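Long-range contacts in AlyGC (Glaciecola chathamensis, PDB 5GKD), which acts as an alginate lyase of polysaccharide lyase family 6, cleaving alginate chains, probably by the beta-elimination chemistry usual for polysaccharide lyases: residues A[137-142]-A[168-173]; A[204-209]-A[228-233]; A[484-489]-A[512-517]. All coordinates share one frame; numbering follows the deposited sequence.

Contact 1 (A[137-142]-A[168-173])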
loop_
_atom_site.group_PDB
_atom_site.type_symbol
_atom_site.label_atom_id
_atom_site.label_comp_id
_atom_site.label_asym_id
_atom_site.label_seq_id
_atom_site.Cartn_x
_atom_site.Cartn_y
_atom_site.Cartn_z
ATOM N N HIS A 137 36.455 -12.269 -6.507
ATOM C CA HIS A 137 36.614 -11.181 -7.474
ATOM C C HIS A 137 35.273 -10.779 -8.088
ATOM O O HIS A 137 35.180 -10.441 -9.266
ATOM C CB HIS A 137 37.641 -11.539 -8.562
ATOM C CG HIS A 137 39.040 -11.725 -8.035
ATOM N ND1 HIS A 137 39.508 -12.937 -7.560
ATOM C CD2 HIS A 137 40.061 -10.844 -7.883
ATOM C CE1 HIS A 137 40.756 -12.796 -7.147
ATOM N NE2 HIS A 137 41.116 -11.538 -7.330
ATOM N N ASN A 138 34.223 -10.786 -7.275
ATOM C CA ASN A 138 32.912 -10.340 -7.720
ATOM C C ASN A 138 32.620 -8.928 -7.202
ATOM O O ASN A 138 33.370 -8.356 -6.399
ATOM C CB ASN A 138 31.839 -11.345 -7.284
ATOM C CG ASN A 138 32.068 -12.709 -7.880
ATOM O OD1 ASN A 138 32.043 -12.876 -9.104
ATOM N ND2 ASN A 138 32.311 -13.699 -7.027
ATOM N N HIS A 139 31.515 -8.362 -7.687
ATOM C CA HIS A 139 31.202 -6.945 -7.482
ATOM C C HIS A 139 29.692 -6.837 -7.268
ATOM O O HIS A 139 28.920 -6.912 -8.233
ATOM C CB HIS A 139 31.688 -6.144 -8.685
ATOM C CG HIS A 139 31.354 -4.684 -8.667
ATOM N ND1 HIS A 139 32.281 -3.716 -8.993
ATOM C CD2 HIS A 139 30.189 -4.029 -8.444
ATOM C CE1 HIS A 139 31.712 -2.525 -8.933
ATOM N NE2 HIS A 139 30.440 -2.689 -8.611
ATOM N N LEU A 140 29.277 -6.674 -6.007
ATOM C CA LEU A 140 27.872 -6.617 -5.620
ATOM C C LEU A 140 27.572 -5.263 -4.999
ATOM O O LEU A 140 28.066 -4.955 -3.909
ATOM C CB LEU A 140 27.526 -7.720 -4.626
ATOM C CG LEU A 140 28.049 -9.092 -5.026
ATOM C CD1 LEU A 140 27.687 -10.128 -3.979
ATOM C CD2 LEU A 140 27.461 -9.454 -6.384
ATOM N N VAL A 141 26.709 -4.486 -5.645
ATOM C CA VAL A 141 26.416 -3.144 -5.173
ATOM C C VAL A 141 24.925 -2.854 -5.296
ATOM O O VAL A 141 24.268 -3.251 -6.266
ATOM C CB VAL A 141 27.255 -2.097 -5.937
ATOM C CG1 VAL A 141 26.939 -2.147 -7.428
ATOM C CG2 VAL A 141 27.035 -0.730 -5.353
ATOM N N GLY A 142 24.388 -2.176 -4.293
ATOM C CA GLY A 142 23.083 -1.566 -4.407
ATOM C C GLY A 142 21.874 -2.414 -4.070
ATOM O O GLY A 142 20.796 -2.126 -4.582
ATOM N N HIS A 168 38.360 -11.635 -2.045
ATOM C CA HIS A 168 38.639 -10.587 -3.025
ATOM C C HIS A 168 37.381 -10.030 -3.669
ATOM O O HIS A 168 37.414 -9.593 -4.816
ATOM C CB HIS A 168 39.590 -11.095 -4.111
ATOM C CG HIS A 168 40.947 -11.448 -3.604
ATOM N ND1 HIS A 168 41.297 -12.733 -3.245
ATOM C CD2 HIS A 168 42.036 -10.680 -3.372
ATOM C CE1 HIS A 168 42.549 -12.740 -2.830
ATOM N NE2 HIS A 168 43.016 -11.507 -2.894
ATOM N N ASN A 169 36.261 -10.039 -2.966
ATOM C CA ASN A 169 35.036 -9.475 -3.504
ATOM C C ASN A 169 34.910 -8.012 -3.106
ATOM O O ASN A 169 35.399 -7.584 -2.051
ATOM C CB ASN A 169 33.822 -10.251 -3.015
ATOM C CG ASN A 169 33.825 -11.681 -3.509
ATOM O OD1 ASN A 169 33.678 -11.921 -4.702
ATOM N ND2 ASN A 169 33.998 -12.635 -2.597
ATOM N N TYR A 170 34.288 -7.232 -3.980
ATOM C CA TYR A 170 33.897 -5.865 -3.662
ATOM C C TYR A 170 32.442 -5.900 -3.244
ATOM O O TYR A 170 31.552 -6.101 -4.076
ATOM C CB TYR A 170 34.105 -4.922 -4.841
ATOM C CG TYR A 170 33.627 -3.490 -4.590
ATOM C CD1 TYR A 170 34.202 -2.702 -3.597
ATOM C CD2 TYR A 170 32.621 -2.930 -5.370
ATOM C CE1 TYR A 170 33.777 -1.397 -3.376
ATOM C CE2 TYR A 170 32.191 -1.641 -5.166
ATOM C CZ TYR A 170 32.760 -0.877 -4.160
ATOM O OH TYR A 170 32.315 0.405 -3.963
ATOM N N PHE A 171 32.205 -5.739 -1.950
ATOM C CA PHE A 171 30.861 -5.517 -1.441
ATOM C C PHE A 171 30.675 -4.009 -1.383
ATOM O O PHE A 171 31.084 -3.350 -0.417
ATOM C CB PHE A 171 30.664 -6.188 -0.088
ATOM C CG PHE A 171 30.735 -7.700 -0.140
ATOM C CD1 PHE A 171 29.687 -8.440 -0.650
ATOM C CD2 PHE A 171 31.848 -8.377 0.331
ATOM C CE1 PHE A 171 29.749 -9.836 -0.701
ATOM C CE2 PHE A 171 31.907 -9.776 0.281
ATOM C CZ PHE A 171 30.860 -10.495 -0.238
ATOM N N GLY A 172 30.074 -3.461 -2.443
ATOM C CA GLY A 172 29.865 -2.046 -2.560
ATOM C C GLY A 172 28.722 -1.554 -1.702
ATOM O O GLY A 172 28.077 -2.302 -0.976
ATOM N N PRO A 173 28.465 -0.257 -1.798
ATOM C CA PRO A 173 27.467 0.391 -0.936
ATOM C C PRO A 173 26.112 -0.312 -0.911
ATOM O O PRO A 173 25.540 -0.655 -1.944
ATOM C CB PRO A 173 27.359 1.795 -1.537
ATOM C CG PRO A 173 28.764 2.069 -2.072
ATOM C CD PRO A 173 29.263 0.718 -2.575
HETATM O O HOH W 1 27.349 -4.733 -1.199
#
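H137 and H168 point the same way from neighbouring coils of a parallel beta-helix. Their rings lie only 4° from parallel but are slid apart, so the overlap is slight; instead H168 CB sits over the middle of the H137 face, 3.6 Å from the centroid of that ring. One residue on, N138 and N169 run side by side with nearly parallel amides. The CG of N169 stands beside its own backbone N (chi1 -64°), and its OD1 accepts N138 N at 2.9 Å and, weakly, N138 ND2 at 3.2 Å. N138 ND2 also gives to V106 O, N138 OD1 takes V109 N, and N169 ND2 gives to F135 O. The edge of Y170 meets the face of H139, planes 64° apart, with Y170 CD2 above the centre of the imidazole and 3.7 Å from H139 CE1. L140 and F171 turn to the other side of the sheet, where L140 CD1 touches F171 CE1 at 3.9 Å. Parallel backbone bonds join N138 O to Y170 N, Y170 O to L140 N and L140 O to G172 N; at the end of strand 139-141, V141 CG2 packs on P173 CD. Strand 134-141 is flanked by strand 105-112, reached by H137, H139, L140 and V141, and strand 170-171 by strand 200-207, where F171 stacks on F206.

Contact 2 (A[204-209]-A[228-233])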
loop_
_atom_site.group_PDB
_atom_site.type_symbol
_atom_site.label_atom_id
_atom_site.label_comp_id
_atom_site.label_asym_id
_atom_site.label_seq_id
_atom_site.Cartn_x
_atom_site.Cartn_y
_atom_site.Cartn_z
ATOM N N ASN A 204 38.171 -9.482 1.413
ATOM C CA ASN A 204 37.074 -8.746 0.809
ATOM C C ASN A 204 37.086 -7.302 1.294
ATOM O O ASN A 204 37.620 -6.980 2.354
ATOM C CB ASN A 204 35.730 -9.389 1.137
ATOM C CG ASN A 204 35.704 -10.845 0.801
ATOM O OD1 ASN A 204 35.502 -11.219 -0.357
ATOM N ND2 ASN A 204 35.926 -11.684 1.803
ATOM N N TYR A 205 36.476 -6.439 0.500
ATOM C CA TYR A 205 36.362 -5.021 0.795
ATOM C C TYR A 205 34.882 -4.707 0.948
ATOM O O TYR A 205 34.103 -4.896 0.003
ATOM C CB TYR A 205 37.000 -4.194 -0.321
ATOM C CG TYR A 205 37.331 -2.788 0.074
ATOM C CD1 TYR A 205 36.369 -1.806 0.032
ATOM C CD2 TYR A 205 38.611 -2.442 0.511
ATOM C CE1 TYR A 205 36.650 -0.528 0.387
ATOM C CE2 TYR A 205 38.910 -1.155 0.866
ATOM C CZ TYR A 205 37.919 -0.200 0.808
ATOM O OH TYR A 205 38.153 1.099 1.176
ATOM N N PHE A 206 34.496 -4.277 2.140
ATOM C CA PHE A 206 33.134 -3.869 2.445
ATOM C C PHE A 206 33.091 -2.338 2.484
ATOM O O PHE A 206 33.593 -1.712 3.427
ATOM C CB PHE A 206 32.668 -4.458 3.769
ATOM C CG PHE A 206 32.626 -5.961 3.801
ATOM C CD1 PHE A 206 33.774 -6.693 4.004
ATOM C CD2 PHE A 206 31.424 -6.640 3.647
ATOM C CE1 PHE A 206 33.739 -8.093 4.053
ATOM C CE2 PHE A 206 31.391 -8.038 3.702
ATOM C CZ PHE A 206 32.545 -8.757 3.898
ATOM N N ASP A 207 32.499 -1.754 1.465
ATOM C CA ASP A 207 32.502 -0.311 1.210
ATOM C C ASP A 207 31.093 0.213 1.489
ATOM O O ASP A 207 30.179 -0.011 0.691
ATOM C CB ASP A 207 32.932 -0.051 -0.232
ATOM C CG ASP A 207 32.987 1.437 -0.594
ATOM O OD1 ASP A 207 33.195 2.295 0.295
ATOM O OD2 ASP A 207 32.855 1.737 -1.790
ATOM N N ARG A 208 30.928 0.898 2.625
ATOM C CA ARG A 208 29.661 1.496 3.034
ATOM C C ARG A 208 28.511 0.491 3.018
ATOM O O ARG A 208 27.419 0.764 2.514
ATOM C CB ARG A 208 29.323 2.698 2.170
ATOM C CG ARG A 208 30.258 3.870 2.349
ATOM C CD ARG A 208 31.089 3.999 1.127
ATOM N NE ARG A 208 30.759 5.155 0.352
ATOM C CZ ARG A 208 31.069 5.308 -0.928
ATOM N NH1 ARG A 208 31.704 4.355 -1.603
ATOM N NH2 ARG A 208 30.725 6.429 -1.529
ATOM N N CYS A 209 28.768 -0.699 3.559
ATOM C CA CYS A 209 27.704 -1.685 3.714
ATOM C C CYS A 209 26.894 -1.267 4.930
ATOM O O CYS A 209 27.308 -1.478 6.070
ATOM C CB CYS A 209 28.286 -3.091 3.837
ATOM S SG CYS A 209 29.154 -3.589 2.309
ATOM N N ASN A 228 39.864 -8.822 6.015
ATOM C CA ASN A 228 38.884 -8.019 5.311
ATOM C C ASN A 228 38.981 -6.561 5.742
ATOM O O ASN A 228 39.427 -6.254 6.845
ATOM C CB ASN A 228 37.473 -8.545 5.572
ATOM C CG ASN A 228 37.343 -10.004 5.243
ATOM O OD1 ASN A 228 37.197 -10.380 4.070
ATOM N ND2 ASN A 228 37.420 -10.849 6.266
ATOM N N VAL A 229 38.533 -5.667 4.870
ATOM C CA VAL A 229 38.526 -4.237 5.140
ATOM C C VAL A 229 37.085 -3.749 5.153
ATOM O O VAL A 229 36.304 -4.076 4.254
ATOM C CB VAL A 229 39.372 -3.458 4.118
ATOM C CG1 VAL A 229 39.187 -1.964 4.319
ATOM C CG2 VAL A 229 40.827 -3.834 4.270
ATOM N N PHE A 230 36.732 -2.989 6.187
ATOM C CA PHE A 230 35.405 -2.416 6.339
ATOM C C PHE A 230 35.529 -0.895 6.318
ATOM O O PHE A 230 35.978 -0.294 7.295
ATOM C CB PHE A 230 34.770 -2.895 7.638
ATOM C CG PHE A 230 34.670 -4.383 7.744
ATOM C CD1 PHE A 230 35.741 -5.134 8.190
ATOM C CD2 PHE A 230 33.485 -5.034 7.416
ATOM C CE1 PHE A 230 35.639 -6.513 8.304
ATOM C CE2 PHE A 230 33.385 -6.389 7.511
ATOM C CZ PHE A 230 34.463 -7.135 7.961
ATOM N N PHE A 231 35.099 -0.268 5.235
ATOM C CA PHE A 231 35.302 1.163 5.039
ATOM C C PHE A 231 33.978 1.879 5.229
ATOM O O PHE A 231 33.054 1.699 4.433
ATOM C CB PHE A 231 35.871 1.453 3.655
ATOM C CG PHE A 231 36.104 2.926 3.386
ATOM C CD1 PHE A 231 35.110 3.714 2.836
ATOM C CD2 PHE A 231 37.327 3.510 3.683
ATOM C CE1 PHE A 231 35.331 5.051 2.584
ATOM C CE2 PHE A 231 37.562 4.834 3.418
ATOM C CZ PHE A 231 36.563 5.611 2.875
ATOM N N GLU A 232 33.902 2.681 6.287
ATOM C CA GLU A 232 32.763 3.549 6.563
ATOM C C GLU A 232 31.449 2.779 6.554
ATOM O O GLU A 232 30.422 3.275 6.106
ATOM C CB GLU A 232 32.721 4.723 5.582
ATOM C CG GLU A 232 33.885 5.683 5.755
ATOM C CD GLU A 232 33.819 6.919 4.843
ATOM O OE1 GLU A 232 32.843 7.080 4.071
ATOM O OE2 GLU A 232 34.761 7.729 4.902
ATOM N N SER A 233 31.475 1.561 7.076
ATOM C CA SER A 233 30.303 0.706 7.051
ATOM C C SER A 233 29.549 0.845 8.361
ATOM O O SER A 233 30.117 0.667 9.448
ATOM C CB SER A 233 30.673 -0.756 6.792
ATOM O OG SER A 233 31.097 -0.948 5.453
#
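F206 and F230, N204 and N228, and Y205 and V229 are paired in register on two adjacent rungs of the parallel beta-helix fold expected of a chondroitinase B relative. Backbone hydrogen bonds alternate in the parallel manner: N204 O takes V229 N, V229 O takes F206 N, F206 O takes F231 N and F231 O takes R208 N. Ahead of the strands the amides of N204 and N228 lie side by side, nearly coplanar (7°), and N228 OD1 is gripped twice, by N204 ND2 at 2.9 Å and by N204 N at 3.0 Å. N204 OD1 in turn takes N169 N, and N228 N gives to N250 OD1, so the same side-chain-to-backbone bonding is repeated in both neighbouring coils.

Aromatic packing fills the side of F206 and F230. Their rings, 11° from parallel and slid apart, bring F230 CE2 over the rim of the F206 face, 3.5 Å from F206 CD1; F171 and F252 continue the stack. On the opposite side of the sheet, CG of Y205 is anti to the backbone N (chi1 -161°), and the ring lies across V229, with Y205 CE2 at 3.6 Å from V229 CG1. The phenol reaches farther, Y205 OH lying 3.4 Å from F231 CB.

Charges gather at the end of strand 205-207, where R208 bridges to its own neighbour D207; R208 and E232 both have positive phi and turn the chain. R208 NH1 meets D207 OD2 at 2.9 Å in this salt bridge, on the syn side of the carboxylate; R208 NH2 also pairs with E431, and D207 OD2 binds Y170 OH. At the corner, S233 OG accepts C209 N at 3.0 Å.

Contact 3 (A[484-489]-A[512-517])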
loop_
_atom_site.group_PDB
_atom_site.type_symbol
_atom_site.label_atom_id
_atom_site.label_comp_id
_atom_site.label_asym_id
_atom_site.label_seq_id
_atom_site.Cartn_x
_atom_site.Cartn_y
_atom_site.Cartn_z
ATOM N N THR A 484 16.388 20.312 -6.568
ATOM C CA THR A 484 16.192 21.414 -5.633
ATOM C C THR A 484 15.279 22.447 -6.279
ATOM O O THR A 484 15.520 22.871 -7.412
ATOM C CB THR A 484 17.520 22.065 -5.235
ATOM O OG1 THR A 484 18.339 21.114 -4.546
ATOM C CG2 THR A 484 17.281 23.243 -4.319
ATOM N N ILE A 485 14.228 22.839 -5.569
ATOM C CA ILE A 485 13.344 23.914 -5.996
ATOM C C ILE A 485 13.620 25.117 -5.097
ATOM O O ILE A 485 13.319 25.091 -3.896
ATOM C CB ILE A 485 11.874 23.484 -5.954
ATOM C CG1 ILE A 485 11.677 22.258 -6.855
ATOM C CG2 ILE A 485 10.981 24.626 -6.383
ATOM C CD1 ILE A 485 10.266 21.811 -6.996
ATOM N N ARG A 486 14.216 26.166 -5.665
ATOM C CA ARG A 486 14.702 27.314 -4.907
ATOM C C ARG A 486 14.062 28.596 -5.418
ATOM O O ARG A 486 14.044 28.842 -6.627
ATOM C CB ARG A 486 16.227 27.424 -5.010
ATOM C CG ARG A 486 16.823 28.651 -4.328
ATOM C CD ARG A 486 18.320 28.691 -4.509
ATOM N NE ARG A 486 18.938 27.506 -3.926
ATOM C CZ ARG A 486 20.141 27.040 -4.253
ATOM N NH1 ARG A 486 20.874 27.664 -5.171
ATOM N NH2 ARG A 486 20.611 25.945 -3.663
ATOM N N ALA A 487 13.548 29.412 -4.507
ATOM C CA ALA A 487 13.057 30.732 -4.888
ATOM C C ALA A 487 14.234 31.668 -5.122
ATOM O O ALA A 487 15.181 31.701 -4.331
ATOM C CB ALA A 487 12.143 31.309 -3.808
ATOM N N GLN A 488 14.164 32.415 -6.188
ATOM C CA GLN A 488 15.177 33.377 -6.497
ATOM C C GLN A 488 15.260 34.339 -5.328
ATOM O O GLN A 488 16.302 34.702 -4.897
ATOM C CB GLN A 488 14.762 34.071 -7.745
ATOM C CG GLN A 488 15.508 35.323 -8.014
ATOM C CD GLN A 488 16.563 35.088 -9.001
ATOM O OE1 GLN A 488 16.280 34.848 -10.141
ATOM N NE2 GLN A 488 17.783 35.129 -8.570
ATOM N N GLU A 489 14.124 34.719 -4.798
ATOM C CA GLU A 489 14.070 35.592 -3.662
ATOM C C GLU A 489 12.988 35.090 -2.704
ATOM O O GLU A 489 11.832 35.083 -3.023
ATOM C CB GLU A 489 13.810 37.004 -4.136
ATOM C CG GLU A 489 13.310 37.903 -3.055
ATOM C CD GLU A 489 14.349 38.891 -2.610
ATOM O OE1 GLU A 489 14.986 38.615 -1.596
ATOM O OE2 GLU A 489 14.506 39.942 -3.262
ATOM N N THR A 512 14.726 18.954 -2.311
ATOM C CA THR A 512 14.993 20.090 -1.442
ATOM C C THR A 512 14.089 21.242 -1.850
ATOM O O THR A 512 14.013 21.583 -3.034
ATOM C CB THR A 512 16.454 20.525 -1.504
ATOM O OG1 THR A 512 17.281 19.537 -0.880
ATOM C CG2 THR A 512 16.648 21.870 -0.799
ATOM N N LEU A 513 13.370 21.798 -0.883
ATOM C CA LEU A 513 12.626 23.036 -1.042
ATOM C C LEU A 513 13.343 24.116 -0.247
ATOM O O LEU A 513 13.649 23.921 0.934
ATOM C CB LEU A 513 11.181 22.903 -0.552
ATOM C CG LEU A 513 10.267 21.885 -1.225
ATOM C CD1 LEU A 513 8.921 21.859 -0.550
ATOM C CD2 LEU A 513 10.102 22.196 -2.679
ATOM N N ASP A 514 13.594 25.253 -0.887
ATOM C CA ASP A 514 14.391 26.316 -0.291
ATOM C C ASP A 514 13.717 27.649 -0.606
ATOM O O ASP A 514 13.652 28.061 -1.770
ATOM C CB ASP A 514 15.824 26.256 -0.822
ATOM C CG ASP A 514 16.732 27.284 -0.192
ATOM O OD1 ASP A 514 16.277 28.016 0.715
ATOM O OD2 ASP A 514 17.920 27.333 -0.592
ATOM N N GLY A 515 13.177 28.300 0.420
ATOM C CA GLY A 515 12.627 29.629 0.255
ATOM C C GLY A 515 11.318 29.725 -0.499
ATOM O O GLY A 515 10.987 30.789 -1.001
ATOM N N VAL A 516 10.558 28.665 -0.590
ATOM C CA VAL A 516 9.350 28.721 -1.378
ATOM C C VAL A 516 8.181 29.069 -0.467
ATOM O O VAL A 516 8.263 28.984 0.755
ATOM C CB VAL A 516 9.093 27.404 -2.146
ATOM C CG1 VAL A 516 10.359 26.932 -2.836
ATOM C CG2 VAL A 516 8.540 26.327 -1.218
ATOM N N TYR A 517 7.075 29.463 -1.080
ATOM C CA TYR A 517 5.872 29.831 -0.356
ATOM C C TYR A 517 4.707 29.076 -0.977
ATOM O O TYR A 517 4.474 29.176 -2.186
ATOM C CB TYR A 517 5.658 31.351 -0.417
ATOM C CG TYR A 517 4.615 31.869 0.531
ATOM C CD1 TYR A 517 3.257 31.733 0.242
ATOM C CD2 TYR A 517 4.976 32.501 1.719
ATOM C CE1 TYR A 517 2.283 32.201 1.107
ATOM C CE2 TYR A 517 4.003 32.975 2.600
ATOM C CZ TYR A 517 2.659 32.818 2.282
ATOM O OH TYR A 517 1.687 33.281 3.138
HETATM O O HOH W 2 19.561 25.011 -1.385
#
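The guanidinium of R486 and the carboxylate of D514 stand side by side with planes 77° apart, on adjacent rungs of the second, C-terminal parallel beta-helix. R486 NE makes a long salt bridge and weak hydrogen bond to D514 OD2 at 3.5 Å. Water lies in plane at the guanidinium edge, accepting from R486 NH2 at 2.7 Å and donating to D514 OD2 at 3.0 Å, so that OD2 is reached both directly and through solvent. Each CG is anti to its backbone N (chi1 176° for R486, -177° for D514), which sets both CG atoms beside their own carbonyl carbons; the two side chains then run side by side.

On the same side of the sheet T484 and T512 lie side by side, T484 CG2 3.8 Å from T512 CG2, and both touch F436. I485 and L513 turn to the other side, where I485 CB meets L513 CD2 at 3.9 Å, and V516 CG1 approaches I485 O to 3.6 Å. Parallel backbone bonds link T512 O to I485 N, I485 O to D514 N and D514 O to A487 N. At G515, whose positive phi turns the chain, A487 CB presses to 3.1 Å from G515 O.

Overall arrangement
From the N terminus, contact 1 first closes a loop of 25 residues, with strands 150-152 and 165-167 inside it; contact 2 then closes 18 residues, and contact 3 much later closes 22. The three follow in series, none nesting in or crossing another. Contacts 1 and 2 join four successive rungs of the N-terminal beta-helix, since strands 170-171 and 200-207 are neighbours; F171 O and D207 N, 2.8 Å apart, form a probable hydrogen bond. The calcium ligands N180 and E183 lie in the chain between these contacts, E212 and E214 within the loop of contact 2. Contact 3 belongs to the separate C-terminal beta-helix, its centre about 37 Å from that of contact 2.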